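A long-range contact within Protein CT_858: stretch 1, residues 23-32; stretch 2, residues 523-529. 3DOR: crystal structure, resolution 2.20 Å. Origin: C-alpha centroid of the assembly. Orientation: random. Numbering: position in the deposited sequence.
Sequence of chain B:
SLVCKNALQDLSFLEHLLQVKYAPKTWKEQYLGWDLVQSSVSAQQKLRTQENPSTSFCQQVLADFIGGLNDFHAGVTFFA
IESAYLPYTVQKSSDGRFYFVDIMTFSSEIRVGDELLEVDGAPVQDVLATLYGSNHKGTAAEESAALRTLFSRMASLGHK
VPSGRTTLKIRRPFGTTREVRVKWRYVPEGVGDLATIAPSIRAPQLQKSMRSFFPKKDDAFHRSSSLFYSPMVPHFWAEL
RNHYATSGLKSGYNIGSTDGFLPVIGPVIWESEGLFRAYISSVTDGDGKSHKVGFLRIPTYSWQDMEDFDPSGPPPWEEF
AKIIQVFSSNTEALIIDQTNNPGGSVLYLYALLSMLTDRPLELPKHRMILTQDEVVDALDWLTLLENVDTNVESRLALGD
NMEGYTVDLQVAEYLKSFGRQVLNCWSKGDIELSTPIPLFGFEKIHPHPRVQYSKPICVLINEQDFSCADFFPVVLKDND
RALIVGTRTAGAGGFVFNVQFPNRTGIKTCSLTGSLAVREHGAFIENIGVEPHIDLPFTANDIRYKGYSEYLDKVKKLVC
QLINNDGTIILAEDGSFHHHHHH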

ATOM      1  N   ALA B  23       8.038  17.909   5.319  1.00 28.24           N
ATOM      2  CA  ALA B  23       9.162  18.762   4.953  1.00 28.44           C
ATOM      3  C   ALA B  23       8.899  20.254   4.833  1.00 29.06           C
ATOM      4  O   ALA B  23       9.737  21.056   5.220  1.00 29.11           O
ATOM      5  CB  ALA B  23       9.803  18.249   3.663  1.00 27.44           C
ATOM      6  N   PRO B  24       7.744  20.651   4.285  1.00 30.52           N
ATOM      7  CA  PRO B  24       7.484  22.093   4.156  1.00 32.43           C
ATOM      8  C   PRO B  24       7.087  22.857   5.415  1.00 33.08           C
ATOM      9  O   PRO B  24       6.727  24.033   5.342  1.00 31.50           O
ATOM     10  CB  PRO B  24       6.411  22.163   3.065  1.00 31.87           C
ATOM     11  CG  PRO B  24       5.749  20.852   3.130  1.00 34.00           C
ATOM     12  CD  PRO B  24       6.815  19.855   3.465  1.00 29.58           C
ATOM     13  N   LYS B  25       7.169  22.197   6.566  1.00 32.90           N
ATOM     14  CA  LYS B  25       6.817  22.819   7.844  1.00 33.65           C
ATOM     15  C   LYS B  25       7.491  24.186   8.056  1.00 32.90           C
ATOM     16  O   LYS B  25       6.819  25.190   8.301  1.00 32.63           O
ATOM     17  CB  LYS B  25       7.171  21.861   8.994  1.00 34.67           C
ATOM     18  CG  LYS B  25       7.012  22.424  10.398  1.00 36.47           C
ATOM     19  CD  LYS B  25       6.905  21.294  11.423  1.00 38.71           C
ATOM     20  CE  LYS B  25       7.628  21.623  12.731  1.00 42.69           C
ATOM     21  NZ  LYS B  25       7.190  22.888  13.376  1.00 40.21           N
ATOM     22  N   THR B  26       8.812  24.224   7.952  1.00 32.26           N
ATOM     23  CA  THR B  26       9.543  25.468   8.142  1.00 33.13           C
ATOM     24  C   THR B  26       9.113  26.539   7.137  1.00 33.42           C
ATOM     25  O   THR B  26       9.112  27.730   7.438  1.00 34.71           O
ATOM     26  CB  THR B  26      11.051  25.228   8.003  1.00 33.39           C
ATOM     27  OG1 THR B  26      11.418  24.082   8.782  1.00 36.39           O
ATOM     28  CG2 THR B  26      11.833  26.434   8.509  1.00 35.34           C
ATOM     29  N   TRP B  27       8.752  26.107   5.937  1.00 30.69           N
ATOM     30  CA  TRP B  27       8.325  27.031   4.897  1.00 29.48           C
ATOM     31  C   TRP B  27       6.956  27.637   5.201  1.00 29.46           C
ATOM     32  O   TRP B  27       6.738  28.828   4.987  1.00 29.45           O
ATOM     33  CB  TRP B  27       8.293  26.309   3.544  1.00 26.68           C
ATOM     34  CG  TRP B  27       7.542  27.043   2.496  1.00 27.23           C
ATOM     35  CD1 TRP B  27       6.241  26.856   2.137  1.00 25.51           C
ATOM     36  CD2 TRP B  27       8.035  28.114   1.687  1.00 27.05           C
ATOM     37  NE1 TRP B  27       5.891  27.744   1.148  1.00 27.20           N
ATOM     38  CE2 TRP B  27       6.974  28.528   0.852  1.00 26.90           C
ATOM     39  CE3 TRP B  27       9.273  28.764   1.582  1.00 28.23           C
ATOM     40  CZ2 TRP B  27       7.109  29.567  -0.074  1.00 25.89           C
ATOM     41  CZ3 TRP B  27       9.407  29.799   0.658  1.00 28.44           C
ATOM     42  CH2 TRP B  27       8.328  30.188  -0.159  1.00 25.10           C
ATOM     43  N   LYS B  28       6.035  26.819   5.697  1.00 29.81           N
ATOM     44  CA  LYS B  28       4.694  27.289   6.026  1.00 30.52           C
ATOM     45  C   LYS B  28       4.707  28.301   7.177  1.00 33.21           C
ATOM     46  O   LYS B  28       3.931  29.262   7.192  1.00 31.13           O
ATOM     47  CB  LYS B  28       3.810  26.095   6.386  1.00 29.31           C
ATOM     48  CG  LYS B  28       3.753  25.024   5.286  1.00 30.78           C
ATOM     49  CD  LYS B  28       3.169  25.580   3.982  1.00 28.85           C
ATOM     50  CE  LYS B  28       3.106  24.511   2.896  1.00 28.42           C
ATOM     51  NZ  LYS B  28       2.429  25.012   1.665  1.00 30.46           N
ATOM     52  N   GLU B  29       5.585  28.080   8.148  1.00 32.50           N
ATOM     53  CA  GLU B  29       5.678  28.987   9.282  1.00 35.59           C
ATOM     54  C   GLU B  29       6.094  30.359   8.773  1.00 35.20           C
ATOM     55  O   GLU B  29       5.573  31.377   9.216  1.00 34.68           O
ATOM     56  CB  GLU B  29       6.696  28.459  10.304  1.00 36.16           C
ATOM     57  CG  GLU B  29       6.381  27.037  10.736  1.00 40.46           C
ATOM     58  CD  GLU B  29       7.457  26.392  11.589  1.00 42.02           C
ATOM     59  OE1 GLU B  29       8.653  26.494  11.245  1.00 42.51           O
ATOM     60  OE2 GLU B  29       7.095  25.760  12.602  1.00 44.63           O
ATOM     61  N   GLN B  30       7.008  30.387   7.810  1.00 36.63           N
ATOM     62  CA  GLN B  30       7.465  31.660   7.288  1.00 36.33           C
ATOM     63  C   GLN B  30       6.586  32.244   6.188  1.00 35.86           C
ATOM     64  O   GLN B  30       6.368  33.451   6.150  1.00 37.59           O
ATOM     65  CB  GLN B  30       8.894  31.541   6.774  1.00 37.30           C
ATOM     66  CG  GLN B  30       9.480  32.878   6.376  1.00 43.16           C
ATOM     67  CD  GLN B  30      10.924  32.780   5.935  1.00 47.30           C
ATOM     68  OE1 GLN B  30      11.215  32.573   4.754  1.00 48.23           O
ATOM     69  NE2 GLN B  30      11.845  32.923   6.888  1.00 49.35           N
ATOM     70  N   TYR B  31       6.089  31.395   5.294  1.00 32.29           N
ATOM     71  CA  TYR B  31       5.260  31.861   4.190  1.00 30.20           C
ATOM     72  C   TYR B  31       3.843  32.216   4.626  1.00 29.86           C
ATOM     73  O   TYR B  31       3.241  33.154   4.103  1.00 29.51           O
ATOM     74  CB  TYR B  31       5.214  30.796   3.086  1.00 29.75           C
ATOM     75  CG  TYR B  31       4.298  31.136   1.930  1.00 28.06           C
ATOM     76  CD1 TYR B  31       4.606  32.166   1.034  1.00 28.57           C
ATOM     77  CD2 TYR B  31       3.118  30.430   1.739  1.00 26.51           C
ATOM     78  CE1 TYR B  31       3.744  32.476  -0.031  1.00 26.11           C
ATOM     79  CE2 TYR B  31       2.265  30.727   0.697  1.00 26.59           C
ATOM     80  CZ  TYR B  31       2.579  31.748  -0.184  1.00 26.17           C
ATOM     81  OH  TYR B  31       1.694  32.024  -1.199  1.00 25.97           O
ATOM     82  N   LEU B  32       3.319  31.468   5.590  1.00 30.60           N
ATOM     83  CA  LEU B  32       1.969  31.689   6.100  1.00 31.15           C
ATOM     84  C   LEU B  32       1.912  32.249   7.527  1.00 33.23           C
ATOM     85  O   LEU B  32       0.869  32.736   7.954  1.00 32.54           O
ATOM     86  CB  LEU B  32       1.184  30.378   6.093  1.00 30.31           C
ATOM     87  CG  LEU B  32       1.067  29.568   4.802  1.00 29.45           C
ATOM     88  CD1 LEU B  32       0.314  28.286   5.102  1.00 26.55           C
ATOM     89  CD2 LEU B  32       0.336  30.376   3.736  1.00 28.12           C
ATOM     90  N   ALA B 523      15.425  29.655  -5.004  1.00 32.44           N
ATOM     91  CA  ALA B 523      14.006  29.837  -4.713  1.00 30.29           C
ATOM     92  C   ALA B 523      13.300  28.489  -4.578  1.00 29.24           C
ATOM     93  O   ALA B 523      13.654  27.528  -5.266  1.00 29.88           O
ATOM     94  CB  ALA B 523      13.345  30.663  -5.820  1.00 29.27           C
ATOM     95  N   PHE B 524      12.318  28.418  -3.683  1.00 27.67           N
ATOM     96  CA  PHE B 524      11.542  27.198  -3.500  1.00 28.54           C
ATOM     97  C   PHE B 524      10.395  27.215  -4.519  1.00 29.24           C
ATOM     98  O   PHE B 524      10.153  28.239  -5.168  1.00 27.17           O
ATOM     99  CB  PHE B 524      10.944  27.125  -2.088  1.00 30.56           C
ATOM    100  CG  PHE B 524      11.970  26.999  -0.988  1.00 32.26           C
ATOM    101  CD1 PHE B 524      12.560  28.133  -0.426  1.00 32.19           C
ATOM    102  CD2 PHE B 524      12.344  25.749  -0.514  1.00 31.43           C
ATOM    103  CE1 PHE B 524      13.511  28.015   0.599  1.00 35.12           C
ATOM    104  CE2 PHE B 524      13.293  25.619   0.507  1.00 33.84           C
ATOM    105  CZ  PHE B 524      13.878  26.753   1.067  1.00 33.47           C
ATOM    106  N   ILE B 525       9.690  26.093  -4.646  1.00 26.66           N
ATOM    107  CA  ILE B 525       8.577  25.990  -5.581  1.00 25.88           C
ATOM    108  C   ILE B 525       7.243  26.020  -4.841  1.00 25.60           C
ATOM    109  O   ILE B 525       6.262  26.550  -5.353  1.00 25.32           O
ATOM    110  CB  ILE B 525       8.654  24.675  -6.416  1.00 29.64           C
ATOM    111  CG1 ILE B 525       9.972  24.626  -7.186  1.00 28.98           C
ATOM    112  CG2 ILE B 525       7.486  24.594  -7.414  1.00 24.31           C
ATOM    113  CD1 ILE B 525      10.159  25.803  -8.103  1.00 36.35           C
ATOM    114  N   GLU B 526       7.220  25.451  -3.636  1.00 25.19           N
ATOM    115  CA  GLU B 526       6.010  25.394  -2.808  1.00 25.35           C
ATOM    116  C   GLU B 526       5.283  26.738  -2.773  1.00 24.01           C
ATOM    117  O   GLU B 526       5.895  27.757  -2.464  1.00 24.60           O
ATOM    118  CB  GLU B 526       6.379  24.972  -1.377  1.00 24.45           C
ATOM    119  CG  GLU B 526       5.191  24.650  -0.478  1.00 25.17           C
ATOM    120  CD  GLU B 526       4.379  23.462  -0.970  1.00 26.37           C
ATOM    121  OE1 GLU B 526       4.905  22.674  -1.783  1.00 28.43           O
ATOM    122  OE2 GLU B 526       3.214  23.304  -0.531  1.00 25.04           O
ATOM    123  N   ASN B 527       3.991  26.731  -3.104  1.00 23.04           N
ATOM    124  CA  ASN B 527       3.160  27.940  -3.110  1.00 24.88           C
ATOM    125  C   ASN B 527       3.478  28.982  -4.176  1.00 24.33           C
ATOM    126  O   ASN B 527       2.582  29.439  -4.885  1.00 26.03           O
ATOM    127  CB  ASN B 527       3.216  28.636  -1.741  1.00 24.72           C
ATOM    128  CG  ASN B 527       2.552  27.827  -0.659  1.00 25.21           C
ATOM    129  OD1 ASN B 527       1.345  27.577  -0.706  1.00 26.23           O
ATOM    130  ND2 ASN B 527       3.336  27.398   0.323  1.00 25.84           N
ATOM    131  N   ILE B 528       4.749  29.366  -4.258  1.00 26.08           N
ATOM    132  CA  ILE B 528       5.223  30.380  -5.202  1.00 29.41           C
ATOM    133  C   ILE B 528       5.147  29.951  -6.671  1.00 28.34           C
ATOM    134  O   ILE B 528       5.014  30.784  -7.560  1.00 27.46           O
ATOM    135  CB  ILE B 528       6.691  30.771  -4.896  1.00 31.47           C
ATOM    136  CG1 ILE B 528       6.814  31.252  -3.452  1.00 34.77           C
ATOM    137  CG2 ILE B 528       7.144  31.876  -5.834  1.00 37.40           C
ATOM    138  CD1 ILE B 528       5.849  32.354  -3.092  1.00 29.40           C
ATOM    139  N   GLY B 529       5.257  28.653  -6.917  1.00 26.54           N
ATOM    140  CA  GLY B 529       5.191  28.159  -8.274  1.00 25.40           C
ATOM    141  C   GLY B 529       6.300  28.639  -9.182  1.00 25.01           C
ATOM    142  O   GLY B 529       7.328  29.159  -8.739  1.00 23.86           O
TER

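Nearly five hundred residues of sequence separate these two stretches, yet their side chains interlock. Stretch 1 is mostly helix, with Pro-24 at the N-cap position. Stretch 2 has no regular helix or strand. It is held in a compact turn by its own backbone: Ile-528 N donates to Glu-526 O at 2.7 Å, and Gly-529 N donates to Ile-525 O at 2.8 Å. The backbones keep their distance. Pro-24 CA lies 7.8 Å from Glu-526 CA, and Tyr-31 CA lies 8.5 Å from Asn-527 CA. Side chains fill the space between, and together the two stretches bury 394 Å².

Trp-27 contributes the most, with 98 Å² covered. Its CA-to-CB bond points toward stretch 2, and chi1 is t. The indole meets Phe-524, Glu-526, Asn-527 and Ile-528; Ile-525, between the first two, points its CA-to-CB bond away. Glu-526 and Phe-524 lie over one face. Glu-526 CB sits 4.1 Å from the centroid of the five-membered ring, formed by CG, CD1, NE1, CE2 and CD2 of Trp-27, in a CH-pi contact. The aliphatic part of an acidic side chain thus packs against an aromatic surface. Phe-524 adds an oblique aromatic contact, with Trp-27 CZ3 3.7 Å from Phe-524 CD1 and the planes at 45°. At the indole edge, Trp-27 CH2 meets Ile-528 CG1 at 3.8 Å.

Asn-527 is next, with 72 Å² covered. It has a positive phi of 68°, and its CA-to-CB bond points toward stretch 1. There it lies among Trp-27, Lys-28 and Tyr-31, residues placed on neighbouring parts of the helix surface by its turns. The orientation of its amide is uncertain, so the polar contacts it makes are left open. Its position beside the Tyr-31 ring is oblique.

Glu-526 has 57 Å² covered and supplies the charged link. Lys-28 NZ donates a hydrogen bond to Glu-526 OE2 at 2.9 Å, and the opposite charges make this a salt bridge. The CA-to-CB bond of Lys-28 points sideways, but the end of its long chain comes nearer and reaches the carboxylate. Both residues are buried, so the pairing offsets charge that would otherwise be costly away from solvent. Lys-28 NZ and Glu-526 OE1 also have hydrogen-bond partners elsewhere in the structure.

One helical turn beyond Trp-27, Tyr-31 extends the apolar packing. Tyr-31 CE1 lies 3.7 Å from Ile-528 CD1. Ile-528 therefore touches both aromatic residues, which the helix holds together: Tyr-31 N donates to Trp-27 O at 2.7 Å.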